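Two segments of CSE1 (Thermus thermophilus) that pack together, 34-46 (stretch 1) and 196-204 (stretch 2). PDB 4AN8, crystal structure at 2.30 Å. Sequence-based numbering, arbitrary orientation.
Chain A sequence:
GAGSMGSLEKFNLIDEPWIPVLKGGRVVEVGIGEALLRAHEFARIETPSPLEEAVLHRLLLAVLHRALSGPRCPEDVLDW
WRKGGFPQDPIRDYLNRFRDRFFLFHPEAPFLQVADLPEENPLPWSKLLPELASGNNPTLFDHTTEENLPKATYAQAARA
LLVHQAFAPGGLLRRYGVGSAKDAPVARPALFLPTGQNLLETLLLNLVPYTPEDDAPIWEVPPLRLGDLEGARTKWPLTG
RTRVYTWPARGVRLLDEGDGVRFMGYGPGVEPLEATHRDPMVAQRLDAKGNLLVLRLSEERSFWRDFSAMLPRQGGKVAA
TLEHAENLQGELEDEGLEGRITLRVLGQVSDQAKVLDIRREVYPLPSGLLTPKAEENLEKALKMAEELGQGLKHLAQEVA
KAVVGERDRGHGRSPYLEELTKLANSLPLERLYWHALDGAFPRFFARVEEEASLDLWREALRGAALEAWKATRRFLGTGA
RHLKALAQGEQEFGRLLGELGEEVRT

Stretch 1, residues 34-46: EALLRAHEFARIE
Stretch 2 196-204: GQNLLETLL

Stretch 1 enters as the end of a helix (Glu34 to Leu37), leaves helical geometry at Arg38 (phi/psi -122/34) and makes a 3-10 turn over residues 39-41. Phe42 (-105/139) is extended, Ala43 (-66/-39) kinks the chain, and Arg44 (-179/168) and Ile45 (-74/131) are extended again. Stretch 2 approaches as a loop and begins a helix at Leu199, with Asn198 (chi1 p, 53°) as N-cap: Asn198 OD1 accepts from Glu201 N at 2.9 Å. The register runs in opposite senses, Ala39 CA lying 4.6 Å from Leu200 CA and Ala43 CA 4.1 Å from Asn198 CA; Arg44 CA is 4.8 Å from Leu199 CA.

The first turn of a helix leaves amide hydrogens without partners in the helix itself, and here stretch 1 supplies carbonyls. Leu199 N donates to Phe42 O (2.8 Å, 155°), while Leu200 N makes a weak bond to Ala39 O (3.4 Å, 134°). Beside these, Asn198 CA makes a CA-H...O contact with Ala43 O at 3.3 Å. A water extends this polar seam, donating to Ala43 O (3.0 Å) and lying 2.7 Å from Thr202 OG1.

Leu199 is the principal bump, with 114 Å² of the residue covered. Its CB points toward stretch 1, and its t,p rotamer (-177°, 54°) spreads the two methyls into a hollow lined by Ala35, Ala39, Phe42 and Ile45. Leu199 CD2 lies 4.1 Å from Phe42 CD2, meeting the ring (chi1 -40°) obliquely, and 3.8 Å from Ala35 O; Leu199 CD1 lies 4.2 Å from Ile45 CG1. Ala39 answers with a small bump of its own: Ala39 CB sits 4.2 Å from Leu199 CG and 3.8 Å from Leu200 CB. Farther along the helix of stretch 2, Leu203 (m,t) meets Leu36 (m,t), which starts away from stretch 2 but brings its end nearer: Leu36 CD2 lies 3.9 Å from Leu203 CD1.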

ATOM      1  N   GLU A  34      18.568  12.712  -9.447  1.00 24.70           N
ATOM      2  CA  GLU A  34      17.958  12.648 -10.762  1.00 24.70           C
ATOM      3  C   GLU A  34      16.463  12.316 -10.705  1.00 24.70           C
ATOM      4  O   GLU A  34      15.671  12.847 -11.481  1.00 24.70           O
ATOM      5  CB  GLU A  34      18.679  11.620 -11.629  1.00 39.86           C
ATOM      6  CG  GLU A  34      18.155  11.555 -13.046  1.00 39.86           C
ATOM      7  CD  GLU A  34      18.985  10.664 -13.953  1.00 39.86           C
ATOM      8  OE1 GLU A  34      20.050  10.161 -13.519  1.00 39.86           O
ATOM      9  OE2 GLU A  34      18.571  10.468 -15.117  1.00 39.86           O
ATOM     10  N   ALA A  35      16.079  11.422  -9.805  1.00 24.88           N
ATOM     11  CA  ALA A  35      14.684  11.058  -9.677  1.00 24.88           C
ATOM     12  C   ALA A  35      13.838  12.298  -9.394  1.00 24.88           C
ATOM     13  O   ALA A  35      12.746  12.423  -9.912  1.00 24.88           O
ATOM     14  CB  ALA A  35      14.498  10.014  -8.575  1.00 18.24           C
ATOM     15  N   LEU A  36      14.353  13.202  -8.569  1.00 25.81           N
ATOM     16  CA  LEU A  36      13.630  14.406  -8.175  1.00 25.81           C
ATOM     17  C   LEU A  36      13.731  15.528  -9.213  1.00 25.81           C
ATOM     18  O   LEU A  36      12.724  16.017  -9.701  1.00 25.81           O
ATOM     19  CB  LEU A  36      14.142  14.905  -6.815  1.00 16.32           C
ATOM     20  CG  LEU A  36      13.818  14.003  -5.609  1.00 16.32           C
ATOM     21  CD1 LEU A  36      14.054  14.763  -4.294  1.00 16.32           C
ATOM     22  CD2 LEU A  36      12.370  13.542  -5.744  1.00 16.32           C
ATOM     23  N   LEU A  37      14.956  15.915  -9.551  1.00 28.85           N
ATOM     24  CA  LEU A  37      15.213  17.015 -10.472  1.00 28.85           C
ATOM     25  C   LEU A  37      14.722  16.721 -11.880  1.00 28.85           C
ATOM     26  O   LEU A  37      14.389  17.621 -12.620  1.00 28.85           O
ATOM     27  CB  LEU A  37      16.708  17.324 -10.500  1.00 31.92           C
ATOM     28  CG  LEU A  37      17.223  17.675  -9.110  1.00 31.92           C
ATOM     29  CD1 LEU A  37      18.733  17.833  -9.103  1.00 31.92           C
ATOM     30  CD2 LEU A  37      16.515  18.932  -8.599  1.00 31.92           C
ATOM     31  N   ARG A  38      14.657  15.456 -12.248  1.00 28.04           N
ATOM     32  CA  ARG A  38      14.169  15.104 -13.583  1.00 28.04           C
ATOM     33  C   ARG A  38      12.960  14.167 -13.540  1.00 28.04           C
ATOM     34  O   ARG A  38      12.791  13.334 -14.422  1.00 28.04           O
ATOM     35  CB  ARG A  38      15.297  14.512 -14.424  1.00 57.91           C
ATOM     36  CG  ARG A  38      16.355  15.532 -14.786  1.00 57.91           C
ATOM     37  CD  ARG A  38      17.519  14.882 -15.500  1.00 57.91           C
ATOM     38  NE  ARG A  38      17.095  13.693 -16.239  1.00 57.91           N
ATOM     39  CZ  ARG A  38      17.900  12.933 -16.980  1.00 57.91           C
ATOM     40  NH1 ARG A  38      19.189  13.239 -17.105  1.00 57.91           N
ATOM     41  NH2 ARG A  38      17.411  11.862 -17.596  1.00 57.91           N
ATOM     42  N   ALA A  39      12.106  14.337 -12.531  1.00 30.74           N
ATOM     43  CA  ALA A  39      10.942  13.465 -12.352  1.00 30.74           C
ATOM     44  C   ALA A  39      10.053  13.383 -13.592  1.00 30.74           C
ATOM     45  O   ALA A  39       9.545  12.308 -13.927  1.00 30.74           O
ATOM     46  CB  ALA A  39      10.128  13.901 -11.151  1.00 18.37           C
ATOM     47  N   HIS A  40       9.881  14.511 -14.276  1.00 30.79           N
ATOM     48  CA  HIS A  40       8.988  14.575 -15.433  1.00 30.79           C
ATOM     49  C   HIS A  40       9.399  13.626 -16.560  1.00 30.79           C
ATOM     50  O   HIS A  40       8.573  13.241 -17.372  1.00 30.79           O
ATOM     51  CB  HIS A  40       8.901  16.009 -15.967  1.00 37.27           C
ATOM     52  CG  HIS A  40      10.153  16.470 -16.647  1.00 37.27           C
ATOM     53  ND1 HIS A  40      11.289  16.838 -15.953  1.00 37.27           N
ATOM     54  CD2 HIS A  40      10.452  16.610 -17.962  1.00 37.27           C
ATOM     55  CE1 HIS A  40      12.232  17.190 -16.812  1.00 37.27           C
ATOM     56  NE2 HIS A  40      11.750  17.057 -18.035  1.00 37.27           N
ATOM     57  N   GLU A  41      10.670  13.241 -16.612  1.00 32.83           N
ATOM     58  CA  GLU A  41      11.146  12.390 -17.704  1.00 32.83           C
ATOM     59  C   GLU A  41      10.769  10.911 -17.568  1.00 32.83           C
ATOM     60  O   GLU A  41      10.839  10.175 -18.551  1.00 32.83           O
ATOM     61  CB  GLU A  41      12.664  12.529 -17.882  1.00 47.88           C
ATOM     62  CG  GLU A  41      13.139  13.943 -18.183  1.00 47.88           C
ATOM     63  CD  GLU A  41      14.664  14.038 -18.310  1.00 47.88           C
ATOM     64  OE1 GLU A  41      15.312  12.976 -18.468  1.00 47.88           O
ATOM     65  OE2 GLU A  41      15.207  15.168 -18.246  1.00 47.88           O
ATOM     66  N   PHE A  42      10.382  10.468 -16.366  1.00 25.09           N
ATOM     67  CA  PHE A  42      10.066   9.038 -16.147  1.00 25.09           C
ATOM     68  C   PHE A  42       8.577   8.757 -16.027  1.00 25.09           C
ATOM     69  O   PHE A  42       7.841   9.504 -15.381  1.00 25.09           O
ATOM     70  CB  PHE A  42      10.770   8.507 -14.904  1.00 23.14           C
ATOM     71  CG  PHE A  42      12.150   9.007 -14.754  1.00 23.14           C
ATOM     72  CD1 PHE A  42      13.130   8.658 -15.679  1.00 23.14           C
ATOM     73  CD2 PHE A  42      12.475   9.875 -13.721  1.00 23.14           C
ATOM     74  CE1 PHE A  42      14.441   9.137 -15.547  1.00 23.14           C
ATOM     75  CE2 PHE A  42      13.770  10.365 -13.597  1.00 23.14           C
ATOM     76  CZ  PHE A  42      14.753   9.986 -14.508  1.00 23.14           C
ATOM     77  N   ALA A  43       8.130   7.672 -16.641  1.00 23.68           N
ATOM     78  CA  ALA A  43       6.714   7.334 -16.592  1.00 23.68           C
ATOM     79  C   ALA A  43       6.334   6.998 -15.155  1.00 23.68           C
ATOM     80  O   ALA A  43       5.256   7.361 -14.674  1.00 23.68           O
ATOM     81  CB  ALA A  43       6.392   6.149 -17.540  1.00 15.51           C
ATOM     82  N   ARG A  44       7.231   6.306 -14.466  1.00 23.32           N
ATOM     83  CA  ARG A  44       6.966   5.888 -13.096  1.00 23.32           C
ATOM     84  C   ARG A  44       8.148   5.121 -12.512  1.00 23.32           C
ATOM     85  O   ARG A  44       9.081   4.730 -13.230  1.00 23.32           O
ATOM     86  CB  ARG A  44       5.736   4.984 -13.056  1.00 34.88           C
ATOM     87  CG  ARG A  44       5.883   3.767 -13.916  1.00 34.88           C
ATOM     88  CD  ARG A  44       4.723   2.822 -13.738  1.00 34.88           C
ATOM     89  NE  ARG A  44       4.833   1.682 -14.636  1.00 34.88           N
ATOM     90  CZ  ARG A  44       4.315   1.647 -15.864  1.00 34.88           C
ATOM     91  NH1 ARG A  44       3.643   2.691 -16.344  1.00 34.88           N
ATOM     92  NH2 ARG A  44       4.464   0.563 -16.612  1.00 34.88           N
ATOM     93  N   ILE A  45       8.094   4.917 -11.201  1.00 17.42           N
ATOM     94  CA  ILE A  45       8.965   3.976 -10.541  1.00 17.42           C
ATOM     95  C   ILE A  45       8.435   2.606 -10.897  1.00 17.42           C
ATOM     96  O   ILE A  45       7.230   2.360 -10.792  1.00 17.42           O
ATOM     97  CB  ILE A  45       8.949   4.193  -9.030  1.00 18.47           C
ATOM     98  CG1 ILE A  45       9.867   5.373  -8.686  1.00 18.47           C
ATOM     99  CG2 ILE A  45       9.394   2.936  -8.318  1.00 18.47           C
ATOM    100  CD1 ILE A  45       9.793   5.784  -7.282  1.00 18.47           C
ATOM    101  N   GLU A  46       9.335   1.733 -11.345  1.00 20.91           N
ATOM    102  CA  GLU A  46       8.974   0.483 -11.983  1.00 20.91           C
ATOM    103  C   GLU A  46       9.653  -0.716 -11.319  1.00 20.91           C
ATOM    104  O   GLU A  46      10.849  -0.972 -11.515  1.00 20.91           O
ATOM    105  CB  GLU A  46       9.352   0.534 -13.463  1.00 40.38           C
ATOM    106  CG  GLU A  46       9.122  -0.774 -14.228  1.00 40.38           C
ATOM    107  CD  GLU A  46       7.651  -1.077 -14.484  1.00 40.38           C
ATOM    108  OE1 GLU A  46       6.770  -0.291 -14.060  1.00 40.38           O
ATOM    109  OE2 GLU A  46       7.376  -2.108 -15.130  1.00 40.38           O
ATOM    110  N   GLY A 196       0.013   9.601 -11.509  1.00 22.78           N
ATOM    111  CA  GLY A 196      -0.222  10.419 -12.683  1.00 22.78           C
ATOM    112  C   GLY A 196       0.433   9.799 -13.890  1.00 22.78           C
ATOM    113  O   GLY A 196       0.663   8.587 -13.909  1.00 22.78           O
ATOM    114  N   GLN A 197       0.783  10.615 -14.877  1.00 24.68           N
ATOM    115  CA  GLN A 197       1.301  10.078 -16.139  1.00 24.68           C
ATOM    116  C   GLN A 197       2.824  10.075 -16.186  1.00 24.68           C
ATOM    117  O   GLN A 197       3.426   9.487 -17.074  1.00 24.68           O
ATOM    118  CB  GLN A 197       0.726  10.826 -17.340  1.00 68.73           C
ATOM    119  CG  GLN A 197      -0.738  10.525 -17.586  1.00 68.73           C
ATOM    120  CD  GLN A 197      -1.076  10.432 -19.061  1.00 68.73           C
ATOM    121  OE1 GLN A 197      -1.345  11.446 -19.711  1.00 68.73           O
ATOM    122  NE2 GLN A 197      -1.056   9.212 -19.600  1.00 68.73           N
ATOM    123  N   ASN A 198       3.442  10.762 -15.234  1.00 20.21           N
ATOM    124  CA  ASN A 198       4.875  10.639 -15.046  1.00 20.21           C
ATOM    125  C   ASN A 198       5.164  10.730 -13.566  1.00 20.21           C
ATOM    126  O   ASN A 198       4.266  10.985 -12.768  1.00 20.21           O
ATOM    127  CB  ASN A 198       5.648  11.699 -15.842  1.00 25.36           C
ATOM    128  CG  ASN A 198       5.166  13.105 -15.568  1.00 25.36           C
ATOM    129  OD1 ASN A 198       5.101  13.545 -14.425  1.00 25.36           O
ATOM    130  ND2 ASN A 198       4.827  13.823 -16.621  1.00 25.36           N
ATOM    131  N   LEU A 199       6.421  10.517 -13.215  1.00 18.00           N
ATOM    132  CA  LEU A 199       6.841  10.500 -11.833  1.00 18.00           C
ATOM    133  C   LEU A 199       6.628  11.861 -11.180  1.00 18.00           C
ATOM    134  O   LEU A 199       6.291  11.934  -9.993  1.00 18.00           O
ATOM    135  CB  LEU A 199       8.319  10.068 -11.736  1.00 14.28           C
ATOM    136  CG  LEU A 199       8.856   9.951 -10.293  1.00 14.28           C
ATOM    137  CD1 LEU A 199       7.967   9.002  -9.422  1.00 14.28           C
ATOM    138  CD2 LEU A 199      10.343   9.525 -10.267  1.00 14.28           C
ATOM    139  N   LEU A 200       6.839  12.944 -11.925  1.00 19.55           N
ATOM    140  CA  LEU A 200       6.560  14.260 -11.356  1.00 19.55           C
ATOM    141  C   LEU A 200       5.116  14.355 -10.900  1.00 19.55           C
ATOM    142  O   LEU A 200       4.846  14.771  -9.771  1.00 19.55           O
ATOM    143  CB  LEU A 200       6.845  15.397 -12.345  1.00 23.38           C
ATOM    144  CG  LEU A 200       6.407  16.778 -11.859  1.00 23.38           C
ATOM    145  CD1 LEU A 200       7.286  17.203 -10.731  1.00 23.38           C
ATOM    146  CD2 LEU A 200       6.503  17.784 -13.010  1.00 23.38           C
ATOM    147  N   GLU A 201       4.184  13.964 -11.758  1.00 19.63           N
ATOM    148  CA  GLU A 201       2.770  14.067 -11.401  1.00 19.63           C
ATOM    149  C   GLU A 201       2.471  13.212 -10.173  1.00 19.63           C
ATOM    150  O   GLU A 201       1.772  13.648  -9.243  1.00 19.63           O
ATOM    151  CB  GLU A 201       1.867  13.663 -12.570  1.00 29.54           C
ATOM    152  CG  GLU A 201       1.984  14.602 -13.764  1.00 29.54           C
ATOM    153  CD  GLU A 201       1.068  14.244 -14.952  1.00 29.54           C
ATOM    154  OE1 GLU A 201       0.370  13.207 -14.943  1.00 29.54           O
ATOM    155  OE2 GLU A 201       1.059  15.023 -15.919  1.00 29.54           O
ATOM    156  N   THR A 202       3.022  11.999 -10.173  1.00 21.14           N
ATOM    157  CA  THR A 202       2.766  11.073  -9.085  1.00 21.14           C
ATOM    158  C   THR A 202       3.258  11.657  -7.755  1.00 21.14           C
ATOM    159  O   THR A 202       2.483  11.754  -6.807  1.00 21.14           O
ATOM    160  CB  THR A 202       3.359   9.685  -9.365  1.00 17.82           C
ATOM    161  OG1 THR A 202       2.689   9.130 -10.500  1.00 17.82           O
ATOM    162  CG2 THR A 202       3.164   8.753  -8.149  1.00 17.82           C
ATOM    163  N   LEU A 203       4.515  12.076  -7.696  1.00 22.00           N
ATOM    164  CA  LEU A 203       4.995  12.779  -6.504  1.00 22.00           C
ATOM    165  C   LEU A 203       4.081  13.948  -6.119  1.00 22.00           C
ATOM    166  O   LEU A 203       3.700  14.080  -4.960  1.00 22.00           O
ATOM    167  CB  LEU A 203       6.445  13.260  -6.682  1.00 18.18           C
ATOM    168  CG  LEU A 203       7.440  12.101  -6.777  1.00 18.18           C
ATOM    169  CD1 LEU A 203       8.852  12.587  -6.989  1.00 18.18           C
ATOM    170  CD2 LEU A 203       7.368  11.159  -5.541  1.00 18.18           C
ATOM    171  N   LEU A 204       3.707  14.792  -7.078  1.00 22.38           N
ATOM    172  CA  LEU A 204       2.807  15.919  -6.780  1.00 22.38           C
ATOM    173  C   LEU A 204       1.432  15.495  -6.200  1.00 22.38           C
ATOM    174  O   LEU A 204       0.889  16.162  -5.305  1.00 22.38           O
ATOM    175  CB  LEU A 204       2.598  16.791  -8.024  1.00 18.61           C
ATOM    176  CG  LEU A 204       3.813  17.603  -8.504  1.00 18.61           C
ATOM    177  CD1 LEU A 204       3.568  18.215  -9.894  1.00 18.61           C
ATOM    178  CD2 LEU A 204       4.189  18.683  -7.486  1.00 18.61           C
TER
HETATM  179  O   HOH W   1       4.506   7.712 -11.826  1.00 54.65           O